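Local coordinates for protein probable oxidoreductase (Mycobacterium abscessus, PDB 4EYE) that is probably an NAD(P)H-dependent oxidoreductase of the quinone oxidoreductase branch of the medium-chain dehydrogenase/reductase superfamily, at residues A[130-133]-A[134-138]; A[138-141]-A[142-146]; A[303-306]-A[307-311]. One frame throughout, in Å; residues are numbered along the deposited sequence.

Interaction 1: A[130-133]-A[134-138]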
loop_
_atom_site.group_PDB
_atom_site.type_symbol
_atom_site.label_atom_id
_atom_site.label_comp_id
_atom_site.label_asym_id
_atom_site.label_seq_id
_atom_site.Cartn_x
_atom_site.Cartn_y
_atom_site.Cartn_z
ATOM N N PRO A 130 7.027 5.328 16.638
ATOM C CA PRO A 130 6.285 5.680 17.872
ATOM C C PRO A 130 5.246 6.768 17.678
ATOM O O PRO A 130 4.340 6.860 18.502
ATOM C CB PRO A 130 7.373 6.137 18.843
ATOM C CG PRO A 130 8.563 6.458 18.021
ATOM C CD PRO A 130 8.470 5.581 16.767
ATOM N N GLN A 131 5.335 7.555 16.622
ATOM C CA GLN A 131 4.358 8.622 16.407
ATOM C C GLN A 131 2.992 8.090 15.906
ATOM O O GLN A 131 1.998 8.835 15.915
ATOM C CB GLN A 131 4.892 9.644 15.388
ATOM C CG GLN A 131 6.157 10.380 15.850
ATOM C CD GLN A 131 7.450 9.773 15.313
ATOM O OE1 GLN A 131 7.515 8.611 14.957
ATOM N NE2 GLN A 131 8.490 10.578 15.290
ATOM N N LEU A 132 2.937 6.826 15.458
ATOM C CA LEU A 132 1.764 6.298 14.774
ATOM C C LEU A 132 0.950 5.391 15.662
ATOM O O LEU A 132 1.488 4.600 16.480
ATOM C CB LEU A 132 2.183 5.533 13.475
ATOM C CG LEU A 132 2.970 6.326 12.422
ATOM C CD1 LEU A 132 3.196 5.428 11.198
ATOM C CD2 LEU A 132 2.292 7.641 12.043
ATOM N N ASP A 133 -0.365 5.417 15.470
ATOM C CA ASP A 133 -1.160 4.349 16.016
ATOM C C ASP A 133 -1.089 3.096 15.102
ATOM O O ASP A 133 -0.480 3.149 14.045
ATOM C CB ASP A 133 -2.612 4.800 16.318
ATOM C CG ASP A 133 -3.471 4.968 15.089
ATOM O OD1 ASP A 133 -3.177 4.407 14.001
ATOM O OD2 ASP A 133 -4.499 5.641 15.225
ATOM N N ASP A 134 -1.676 1.984 15.541
ATOM C CA ASP A 134 -1.570 0.701 14.807
ATOM C C ASP A 134 -2.196 0.707 13.414
ATOM O O ASP A 134 -1.672 0.100 12.505
ATOM C CB ASP A 134 -2.094 -0.482 15.655
ATOM C CG ASP A 134 -1.223 -0.714 16.859
ATOM O OD1 ASP A 134 -0.039 -0.304 16.875
ATOM O OD2 ASP A 134 -1.687 -1.312 17.815
ATOM N N ALA A 135 -3.309 1.398 13.248
ATOM C CA ALA A 135 -3.902 1.575 11.900
ATOM C C ALA A 135 -2.984 2.369 10.947
ATOM O O ALA A 135 -2.788 2.015 9.786
ATOM C CB ALA A 135 -5.252 2.248 11.998
ATOM N N GLU A 136 -2.455 3.481 11.439
ATOM C CA GLU A 136 -1.525 4.286 10.651
ATOM C C GLU A 136 -0.273 3.495 10.325
ATOM O O GLU A 136 0.240 3.594 9.203
ATOM C CB GLU A 136 -1.183 5.587 11.398
ATOM C CG GLU A 136 -2.364 6.568 11.552
ATOM C CD GLU A 136 -2.038 7.699 12.566
ATOM O OE1 GLU A 136 -1.254 7.487 13.514
ATOM O OE2 GLU A 136 -2.523 8.803 12.320
ATOM N N ALA A 137 0.189 2.689 11.281
ATOM C CA ALA A 137 1.368 1.844 11.097
ATOM C C ALA A 137 1.103 0.762 10.051
ATOM O O ALA A 137 1.887 0.563 9.105
ATOM C CB ALA A 137 1.801 1.193 12.399
ATOM N N VAL A 138 -0.037 0.084 10.164
ATOM C CA VAL A 138 -0.317 -0.972 9.127
ATOM C C VAL A 138 -0.408 -0.350 7.753
ATOM O O VAL A 138 0.014 -0.960 6.725
ATOM C CB VAL A 138 -1.517 -1.917 9.487
ATOM C CG1 VAL A 138 -2.862 -1.249 9.132
ATOM C CG2 VAL A 138 -1.351 -3.297 8.797
HETATM O O HOH W 1 -0.568 9.191 15.501
#
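The carboxylates of D133 and E136 are the flat groups of this turn; their planes stand 41° apart, the two side chains cross at about a right angle, and each acid accepts the other's backbone N-H. E136 OE1 accepts from D133 N at 3.0 Å on its anti side, the donor a little out of the carboxylate plane. In return D133 OD1 accepts from E136 N at 2.8 Å, a nearly straight bond (176°) that meets the oxygen close to its C-O axis. D133 has CG between its backbone N and carbonyl carbon (chi1 74°), which swings the short acid over the opening turn. This exchange is a capping box, with D133 as N-cap of helix 134-140: aspartate is short enough to bend its OD1 onto the N-H of E136, while glutamate, its chain extended beyond CG, can span back to the residue before the helix. The bond from A137 N to D133 O, 2.9 Å, begins the regular helical pattern. D133 OD1 and E136 OE1 lie only 3.7 Å apart; the amide donors and the positive end of the helix dipole would offset that repulsion, and R316 forms a salt bridge with D133 OD2. A water donates to both Q131 O and E136 OE1. L132 lies against the glutamate, its CD2 3.8 Å from E136 OE1, while CD1 reaches A137 CA at 4.0 Å. D134 turns instead to a salt bridge with R104.

Interaction 2: A[138-141]-A[142-146]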
loop_
_atom_site.group_PDB
_atom_site.type_symbol
_atom_site.label_atom_id
_atom_site.label_comp_id
_atom_site.label_asym_id
_atom_site.label_seq_id
_atom_site.Cartn_x
_atom_site.Cartn_y
_atom_site.Cartn_z
ATOM N N VAL A 138 -0.037 0.084 10.164
ATOM C CA VAL A 138 -0.317 -0.972 9.127
ATOM C C VAL A 138 -0.408 -0.350 7.753
ATOM O O VAL A 138 0.014 -0.960 6.725
ATOM C CB VAL A 138 -1.517 -1.917 9.487
ATOM C CG1 VAL A 138 -2.862 -1.249 9.132
ATOM C CG2 VAL A 138 -1.351 -3.297 8.797
ATOM N N ALA A 139 -0.904 0.887 7.691
ATOM C CA ALA A 139 -1.081 1.557 6.438
ATOM C C ALA A 139 0.253 1.772 5.695
ATOM O O ALA A 139 0.280 1.751 4.478
ATOM C CB ALA A 139 -1.796 2.894 6.627
ATOM N N LEU A 140 1.330 1.969 6.450
ATOM C CA LEU A 140 2.679 2.067 5.914
ATOM C C LEU A 140 3.118 0.827 5.147
ATOM O O LEU A 140 3.904 0.919 4.218
ATOM C CB LEU A 140 3.729 2.273 7.018
ATOM C CG LEU A 140 3.911 3.594 7.728
ATOM C CD1 LEU A 140 5.053 3.510 8.767
ATOM C CD2 LEU A 140 4.132 4.772 6.759
ATOM N N ILE A 141 2.625 -0.352 5.509
ATOM C CA ILE A 141 3.319 -1.588 5.139
ATOM C C ILE A 141 3.480 -1.893 3.651
ATOM O O ILE A 141 4.601 -1.923 3.163
ATOM C CB ILE A 141 2.778 -2.817 5.887
ATOM C CG1 ILE A 141 2.985 -2.649 7.379
ATOM C CG2 ILE A 141 3.480 -4.083 5.406
ATOM C CD1 ILE A 141 2.304 -3.700 8.237
ATOM N N ALA A 142 2.399 -2.159 2.934
ATOM C CA ALA A 142 2.500 -2.381 1.479
ATOM C C ALA A 142 2.649 -1.051 0.757
ATOM O O ALA A 142 3.632 -0.877 -0.011
ATOM C CB ALA A 142 1.320 -3.165 0.921
ATOM N N ASN A 143 1.749 -0.109 1.016
ATOM C CA ASN A 143 1.697 1.063 0.168
ATOM C C ASN A 143 2.885 2.050 0.266
ATOM O O ASN A 143 3.360 2.562 -0.761
ATOM C CB ASN A 143 0.364 1.830 0.305
ATOM C CG ASN A 143 -0.868 0.968 -0.049
ATOM O OD1 ASN A 143 -0.734 -0.049 -0.707
ATOM N ND2 ASN A 143 -2.072 1.384 0.419
ATOM N N TYR A 144 3.365 2.299 1.477
ATOM C CA TYR A 144 4.409 3.309 1.700
ATOM C C TYR A 144 5.786 2.781 1.381
ATOM O O TYR A 144 6.618 3.539 0.825
ATOM C CB TYR A 144 4.282 3.963 3.111
ATOM C CG TYR A 144 3.053 4.886 3.200
ATOM C CD1 TYR A 144 1.746 4.372 3.191
ATOM C CD2 TYR A 144 3.192 6.267 3.229
ATOM C CE1 TYR A 144 0.642 5.182 3.257
ATOM C CE2 TYR A 144 2.083 7.098 3.268
ATOM C CZ TYR A 144 0.806 6.565 3.311
ATOM O OH TYR A 144 -0.299 7.424 3.336
ATOM N N HIS A 145 6.064 1.514 1.714
ATOM C CA HIS A 145 7.344 0.932 1.349
ATOM C C HIS A 145 7.463 0.797 -0.135
ATOM O O HIS A 145 8.523 1.035 -0.675
ATOM C CB HIS A 145 7.568 -0.458 2.000
ATOM C CG HIS A 145 7.976 -0.380 3.413
ATOM N ND1 HIS A 145 9.261 -0.436 3.797
ATOM C CD2 HIS A 145 7.223 -0.195 4.579
ATOM C CE1 HIS A 145 9.318 -0.284 5.114
ATOM N NE2 HIS A 145 8.080 -0.139 5.584
ATOM N N THR A 146 6.367 0.435 -0.811
ATOM C CA THR A 146 6.351 0.372 -2.262
ATOM C C THR A 146 6.702 1.727 -2.901
ATOM O O THR A 146 7.539 1.795 -3.796
ATOM C CB THR A 146 4.985 -0.096 -2.794
ATOM O OG1 THR A 146 4.710 -1.393 -2.291
ATOM C CG2 THR A 146 4.966 -0.139 -4.314
#
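L140 O accepts from Y144 N at 3.1 Å, with the donor 48° out of the carbonyl plane, and from H145 N in a weak bond of 3.4 Å, so the backbone passes from one helix to the next through one bent and one weak bond, as expected where a helix is interrupted. Over this turn the L140 side chain meets Y144 at about a right angle, its CD2 methyl 3.7 Å from Y144 CG. With Y144 CG anti to its own carbonyl carbon (chi1 -71°), the ring leans back along the preceding helix, and the A139 carbonyl oxygen lies at its edge, 3.3 Å from Y144 CD1. Tyrosine suits this buried place because its ring packs on leucine while its hydroxyl reaches a hydrogen bond with Q178 of helix 171-182. The junction is a break between helices 134-140 and 143-154, its centre about 4 Å from the centre of the molecule, where the second helix also packs against helix 293-306. The H145 ring, 3.4 Å from I141 O at CD2, has L140 O at its edge; both its nitrogens have partners on helix 293-306, ND1 with T297 and NE2 weakly with Q298. A 2-methyl-2,4-pentanediol molecule, probably from the crystallisation liquor, lies beside this histidine and hydrogen-bonds to I141 O. In the same first turn, T146 OG1 donates to A142 O at 2.6 Å, while T146 N reaches that oxygen from the opposite face of its plane.

Interaction 3: A[303-306]-A[307-311]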
loop_
_atom_site.group_PDB
_atom_site.type_symbol
_atom_site.label_atom_id
_atom_site.label_comp_id
_atom_site.label_asym_id
_atom_site.label_seq_id
_atom_site.Cartn_x
_atom_site.Cartn_y
_atom_site.Cartn_z
ATOM N N LYS A 303 11.689 8.679 9.193
ATOM C CA LYS A 303 12.062 10.071 9.091
ATOM C C LYS A 303 10.896 10.928 8.597
ATOM O O LYS A 303 10.588 11.975 9.200
ATOM C CB LYS A 303 13.275 10.229 8.169
ATOM C CG LYS A 303 13.599 11.669 7.720
ATOM C CD LYS A 303 14.831 11.706 6.809
ATOM C CE LYS A 303 14.737 12.753 5.684
ATOM N NZ LYS A 303 15.069 14.118 6.154
ATOM N N LEU A 304 10.223 10.473 7.540
ATOM C CA LEU A 304 9.023 11.164 7.043
ATOM C C LEU A 304 7.939 11.273 8.111
ATOM O O LEU A 304 7.345 12.332 8.238
ATOM C CB LEU A 304 8.496 10.543 5.737
ATOM C CG LEU A 304 9.474 10.638 4.553
ATOM C CD1 LEU A 304 9.073 9.794 3.349
ATOM C CD2 LEU A 304 9.653 12.082 4.120
ATOM N N VAL A 305 7.714 10.212 8.884
ATOM C CA VAL A 305 6.754 10.217 9.993
ATOM C C VAL A 305 7.190 11.172 11.124
ATOM O O VAL A 305 6.371 11.943 11.627
ATOM C CB VAL A 305 6.517 8.787 10.558
ATOM C CG1 VAL A 305 5.715 8.841 11.878
ATOM C CG2 VAL A 305 5.808 7.894 9.510
ATOM N N ALA A 306 8.494 11.154 11.483
ATOM C CA ALA A 306 9.033 12.120 12.442
ATOM C C ALA A 306 8.769 13.543 11.987
ATOM O O ALA A 306 8.453 14.389 12.803
ATOM C CB ALA A 306 10.539 11.904 12.666
ATOM N N GLU A 307 8.871 13.796 10.687
ATOM C CA GLU A 307 8.701 15.119 10.142
ATOM C C GLU A 307 7.232 15.524 9.990
ATOM O O GLU A 307 6.929 16.709 9.749
ATOM C CB GLU A 307 9.446 15.232 8.796
ATOM C CG GLU A 307 10.945 15.135 8.978
ATOM C CD GLU A 307 11.694 15.063 7.649
ATOM O OE1 GLU A 307 11.045 15.006 6.578
ATOM O OE2 GLU A 307 12.945 15.130 7.677
ATOM N N GLY A 308 6.333 14.569 10.198
ATOM C CA GLY A 308 4.891 14.857 10.345
ATOM C C GLY A 308 3.965 14.014 9.483
ATOM O O GLY A 308 2.755 14.163 9.571
ATOM N N MET A 309 4.501 13.140 8.638
ATOM C CA MET A 309 3.618 12.371 7.762
ATOM C C MET A 309 2.712 11.434 8.572
ATOM O O MET A 309 3.177 10.663 9.401
ATOM C CB MET A 309 4.433 11.564 6.725
ATOM C CG MET A 309 3.601 10.913 5.638
ATOM S SD MET A 309 4.619 10.030 4.436
ATOM C CE MET A 309 5.185 8.604 5.376
ATOM N N ARG A 310 1.428 11.476 8.293
ATOM C CA ARG A 310 0.484 10.590 8.932
ATOM C C ARG A 310 -0.378 9.929 7.845
ATOM O O ARG A 310 -1.193 10.605 7.199
ATOM C CB ARG A 310 -0.428 11.373 9.921
ATOM C CG ARG A 310 0.278 12.003 11.094
ATOM C CD ARG A 310 0.862 10.961 12.052
ATOM N NE ARG A 310 1.543 11.615 13.150
ATOM C CZ ARG A 310 2.812 12.012 13.137
ATOM N NH1 ARG A 310 3.595 11.815 12.063
ATOM N NH2 ARG A 310 3.318 12.645 14.202
ATOM N N PRO A 311 -0.172 8.657 7.591
ATOM C CA PRO A 311 -1.028 7.949 6.639
ATOM C C PRO A 311 -2.503 8.060 6.969
ATOM O O PRO A 311 -2.915 7.697 8.088
ATOM C CB PRO A 311 -0.568 6.486 6.778
ATOM C CG PRO A 311 0.840 6.576 7.252
ATOM C CD PRO A 311 0.850 7.761 8.187
HETATM O O HOH W 2 5.636 14.215 13.667
#
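K303 and E307 cross obliquely on the surface of the last helical turn, and the ammonium K303 NZ meets E307 OE2 at 2.8 Å on the syn side of the carboxylate, 23° out of its plane. Both residues have the length this requires: the lysine chain bends at chi3 and chi4 to turn its tip in, while the glutamate runs extended beyond CG. R310 crosses V305 at about a right angle, a bend at chi2 bringing its guanidinium back over the turn. V305 O lies at the edge of that group and accepts from R310 NH1 at 2.8 Å; G308 N reaches the same oxygen from the opposite face of the carbonyl plane. NH1 also donates to M309 O, and a water joins NH2 to A306 O, so the planar cation is held in its rotation by several partners. On the side facing the protein M309 bends at chi3 to lay its CE methyl 3.9 Å from L304 CB and 4.2 Å from V305 CG2, a flexible thioether laid against the leucine and valine; beyond it lie I179 of helix 171-182 and Y144. G308 adopts a positive phi of 130° that would jam a side chain against the preceding carbonyl oxygen, hence glycine. With M309 N bonded to L304 O at 3.0 Å and G308 N to V305 O, the end of helix 293-306 is a Schellman motif, with V305 O shared between a backbone and an arginine donor.

How the interactions relate
The three contacts form one compact region, with centres 11 Å apart for interaction 1 and either of the others, and 13 Å between interactions 2 and 3. Interactions 1 and 2 follow directly along the chain, sharing V138 and helix 134-140: the first starts that helix, the second passes it on to helix 143-154. Interaction 3 comes much later, where helix 293-306 ends and the chain heads for strand 313-318. It packs on both others: Q131 rests on V305, A306 and R310, P311 on A139 and L140, and M309 on Y144. The end of helix 293-306 is thereby packed against the start and the end of helix 134-140, some 165 residues earlier in the chain.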